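Local coordinates for protein transketolase (Campylobacter jejuni, PDB 3L84) that belongs to the transketolase family of dimeric enzymes built on thiamine diphosphate-binding folds, at residues A[422-432]-A[463-471]. Sequence-based numbering, arbitrary orientation.
Sequences KPAARIAALMK and RAMPNFLTF
The last turns of helix 418-431 run beside the loop that joins helix 458-464 to strand 469-471, their backbones closest at Ala429 and Asn467 (CA to CA 5.0 Å). The loop packs on Ala429, whose CB lies 3.3 Å from Pro466 O and 3.7 Å from Phe468 CD1. Asn467, itself in a left-handed helical conformation, donates ND2 to Ala429 O in the last turn of the helix (3.0 Å, N-H...O 153°). That oxygen is near the plane of the amide, whereas ND2 stands above the carbonyl plane; Lys432 N reaches the same oxygen from the other face, in the Schellman motif that ends the helix. Selenomethionine Met465, extended through chi2 (172°), sets SE 3.6 Å from Arg426 CA and meets Lys422 tip to tip, with SE 3.4 Å from NZ. Lys422 NZ and Arg426 NE both form salt bridges with Glu457 of the second subunit, and Lys422 NZ another with its Glu419, which places this packing beside the dimer interface. The Phe468 ring presents its edge, CE1 lying 3.5 Å from Ala425 O, while Phe462 packs edge-to-face with it. The contact seats a helix-to-strand connection against a neighbouring helix of the parallel alpha/beta pyrimidine-binding domain of transketolases.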
loop_
_atom_site.group_PDB
_atom_site.type_symbol
_atom_site.label_atom_id
_atom_site.label_comp_id
_atom_site.label_asym_id
_atom_site.label_seq_id
_atom_site.Cartn_x
_atom_site.Cartn_y
_atom_site.Cartn_z
ATOM N N LYS A 422 -1.475 0.305 -4.448
ATOM C CA LYS A 422 -0.345 0.104 -5.358
ATOM C C LYS A 422 0.006 -1.379 -5.577
ATOM O O LYS A 422 0.283 -1.748 -6.709
ATOM C CB LYS A 422 0.847 0.925 -4.873
ATOM C CG LYS A 422 2.181 0.713 -5.612
ATOM C CD LYS A 422 2.174 1.121 -7.055
ATOM C CE LYS A 422 3.526 0.839 -7.718
ATOM N NZ LYS A 422 3.715 -0.639 -7.900
ATOM N N PRO A 423 -0.021 -2.239 -4.551
ATOM C CA PRO A 423 0.386 -3.640 -4.838
ATOM C C PRO A 423 -0.534 -4.316 -5.832
ATOM O O PRO A 423 -0.104 -5.133 -6.643
ATOM C CB PRO A 423 0.318 -4.321 -3.459
ATOM C CG PRO A 423 0.499 -3.227 -2.505
ATOM C CD PRO A 423 -0.205 -2.011 -3.104
ATOM N N ALA A 424 -1.830 -4.003 -5.801
ATOM C CA ALA A 424 -2.797 -4.542 -6.744
ATOM C C ALA A 424 -2.686 -3.867 -8.098
ATOM O O ALA A 424 -2.841 -4.516 -9.124
ATOM C CB ALA A 424 -4.237 -4.394 -6.178
ATOM N N ALA A 425 -2.398 -2.560 -8.138
ATOM C CA ALA A 425 -2.104 -1.919 -9.412
ATOM C C ALA A 425 -0.941 -2.607 -10.112
ATOM O O ALA A 425 -0.928 -2.768 -11.330
ATOM C CB ALA A 425 -1.844 -0.412 -9.231
ATOM N N ARG A 426 0.057 -3.022 -9.339
ATOM C CA ARG A 426 1.193 -3.689 -9.905
ATOM C C ARG A 426 0.797 -5.006 -10.552
ATOM O O ARG A 426 1.365 -5.351 -11.597
ATOM C CB ARG A 426 2.237 -3.926 -8.821
ATOM C CG ARG A 426 3.609 -4.175 -9.376
ATOM C CD ARG A 426 4.665 -4.419 -8.260
ATOM N NE ARG A 426 6.016 -4.271 -8.787
ATOM C CZ ARG A 426 6.842 -5.261 -9.089
ATOM N NH1 ARG A 426 6.499 -6.515 -8.907
ATOM N NH2 ARG A 426 8.042 -4.962 -9.561
ATOM N N ILE A 427 -0.132 -5.752 -9.969
ATOM C CA ILE A 427 -0.622 -6.972 -10.603
ATOM C C ILE A 427 -1.335 -6.648 -11.919
ATOM O O ILE A 427 -1.186 -7.386 -12.913
ATOM C CB ILE A 427 -1.528 -7.768 -9.656
ATOM C CG1 ILE A 427 -0.764 -8.260 -8.430
ATOM C CG2 ILE A 427 -2.186 -8.944 -10.390
ATOM C CD1 ILE A 427 0.118 -9.506 -8.735
ATOM N N ALA A 428 -2.110 -5.583 -11.970
ATOM C CA ALA A 428 -2.713 -5.156 -13.237
ATOM C C ALA A 428 -1.650 -4.951 -14.302
ATOM O O ALA A 428 -1.806 -5.353 -15.469
ATOM C CB ALA A 428 -3.544 -3.895 -13.029
ATOM N N ALA A 429 -0.572 -4.265 -13.935
ATOM C CA ALA A 429 0.533 -4.001 -14.833
ATOM C C ALA A 429 1.230 -5.277 -15.262
ATOM O O ALA A 429 1.513 -5.476 -16.456
ATOM C CB ALA A 429 1.496 -3.017 -14.181
ATOM N N LEU A 430 1.525 -6.164 -14.323
ATOM C CA LEU A 430 2.163 -7.446 -14.624
ATOM C C LEU A 430 1.368 -8.227 -15.643
ATOM O O LEU A 430 1.944 -8.860 -16.538
ATOM C CB LEU A 430 2.325 -8.256 -13.321
ATOM C CG LEU A 430 3.552 -7.830 -12.482
ATOM C CD1 LEU A 430 3.341 -8.154 -10.977
ATOM C CD2 LEU A 430 4.845 -8.461 -13.011
HETATM N N MSE A 431 0.036 -8.227 -15.506
HETATM C CA MSE A 431 -0.837 -8.997 -16.404
HETATM C C MSE A 431 -1.193 -8.254 -17.700
HETATM O O MSE A 431 -1.700 -8.861 -18.627
HETATM C CB MSE A 431 -2.162 -9.290 -15.711
HETATM C CG MSE A 431 -2.056 -10.232 -14.539
HETATM SE SE MSE A 431 -3.785 -10.926 -13.975
HETATM C CE MSE A 431 -4.571 -9.333 -13.181
ATOM N N LYS A 432 -0.929 -6.957 -17.759
ATOM C CA LYS A 432 -1.300 -6.117 -18.918
ATOM C C LYS A 432 -2.799 -6.132 -19.178
ATOM O O LYS A 432 -3.239 -6.188 -20.324
ATOM C CB LYS A 432 -0.471 -6.448 -20.178
ATOM C CG LYS A 432 1.014 -6.402 -19.962
ATOM C CD LYS A 432 1.764 -6.796 -21.240
ATOM C CE LYS A 432 1.771 -5.782 -22.266
ATOM N NZ LYS A 432 2.752 -6.189 -23.383
ATOM N N ARG A 463 4.997 6.420 -12.822
ATOM C CA ARG A 463 5.840 6.466 -13.998
ATOM C C ARG A 463 6.896 5.395 -13.951
ATOM O O ARG A 463 7.181 4.783 -15.001
ATOM C CB ARG A 463 6.472 7.831 -14.158
ATOM C CG ARG A 463 5.453 8.887 -14.533
ATOM C CD ARG A 463 6.084 10.245 -14.529
ATOM N NE ARG A 463 5.170 11.271 -15.031
ATOM C CZ ARG A 463 5.358 12.559 -14.859
ATOM N NH1 ARG A 463 6.344 12.997 -14.092
ATOM N NH2 ARG A 463 4.473 13.417 -15.380
ATOM N N ALA A 464 7.452 5.067 -12.787
ATOM C CA ALA A 464 8.492 4.055 -12.685
ATOM C C ALA A 464 7.944 2.639 -12.841
ATOM O O ALA A 464 8.678 1.739 -13.246
ATOM C CB ALA A 464 9.215 4.163 -11.360
HETATM N N MSE A 465 6.695 2.384 -12.466
HETATM C CA MSE A 465 6.086 1.078 -12.612
HETATM C C MSE A 465 5.961 0.697 -14.091
HETATM O O MSE A 465 5.306 1.404 -14.874
HETATM C CB MSE A 465 4.712 1.080 -11.949
HETATM C CG MSE A 465 4.000 -0.277 -12.073
HETATM SE SE MSE A 465 2.358 -0.439 -11.043
HETATM C CE MSE A 465 1.677 1.402 -11.113
ATOM N N PRO A 466 6.537 -0.437 -14.483
ATOM C CA PRO A 466 6.357 -0.871 -15.865
ATOM C C PRO A 466 4.913 -1.134 -16.257
ATOM O O PRO A 466 4.071 -1.419 -15.399
ATOM C CB PRO A 466 7.197 -2.162 -15.930
ATOM C CG PRO A 466 8.225 -1.983 -14.860
ATOM C CD PRO A 466 7.491 -1.295 -13.759
ATOM N N ASN A 467 4.662 -1.148 -17.567
ATOM C CA ASN A 467 3.373 -1.548 -18.124
ATOM C C ASN A 467 2.192 -0.725 -17.592
ATOM O O ASN A 467 1.129 -1.260 -17.348
ATOM C CB ASN A 467 3.062 -3.046 -17.898
ATOM C CG ASN A 467 3.963 -3.973 -18.631
ATOM O OD1 ASN A 467 4.692 -3.564 -19.559
ATOM N ND2 ASN A 467 3.877 -5.251 -18.296
ATOM N N PHE A 468 2.411 0.562 -17.425
ATOM C CA PHE A 468 1.393 1.524 -17.033
ATOM C C PHE A 468 1.576 2.752 -17.847
ATOM O O PHE A 468 2.739 3.209 -18.095
ATOM C CB PHE A 468 1.518 1.958 -15.565
ATOM C CG PHE A 468 0.322 1.637 -14.722
ATOM C CD1 PHE A 468 0.290 0.468 -14.048
ATOM C CD2 PHE A 468 -0.806 2.447 -14.705
ATOM C CE1 PHE A 468 -0.736 0.126 -13.318
ATOM C CE2 PHE A 468 -1.891 2.074 -13.895
ATOM C CZ PHE A 468 -1.858 0.915 -13.247
ATOM N N LEU A 469 0.481 3.343 -18.261
ATOM C CA LEU A 469 0.497 4.714 -18.769
ATOM C C LEU A 469 -0.016 5.643 -17.678
ATOM O O LEU A 469 -1.030 5.336 -17.068
ATOM C CB LEU A 469 -0.379 4.838 -20.000
ATOM C CG LEU A 469 0.042 3.977 -21.180
ATOM C CD1 LEU A 469 -0.927 4.175 -22.349
ATOM C CD2 LEU A 469 1.484 4.288 -21.627
ATOM N N THR A 470 0.648 6.754 -17.437
ATOM C CA THR A 470 0.225 7.659 -16.382
ATOM C C THR A 470 -0.134 8.972 -17.079
ATOM O O THR A 470 0.753 9.765 -17.430
ATOM C CB THR A 470 1.302 7.875 -15.326
ATOM O OG1 THR A 470 1.715 6.575 -14.842
ATOM C CG2 THR A 470 0.806 8.696 -14.130
ATOM N N PHE A 471 -1.416 9.229 -17.267
ATOM C CA PHE A 471 -1.881 10.445 -17.937
ATOM C C PHE A 471 -2.164 11.537 -16.936
ATOM O O PHE A 471 -2.854 11.300 -15.942
ATOM C CB PHE A 471 -3.144 10.182 -18.725
ATOM C CG PHE A 471 -2.959 9.281 -19.895
ATOM C CD1 PHE A 471 -2.369 9.744 -21.048
ATOM C CD2 PHE A 471 -3.353 7.958 -19.836
ATOM C CE1 PHE A 471 -2.236 8.918 -22.158
ATOM C CE2 PHE A 471 -3.201 7.147 -20.954
ATOM C CZ PHE A 471 -2.642 7.651 -22.081
#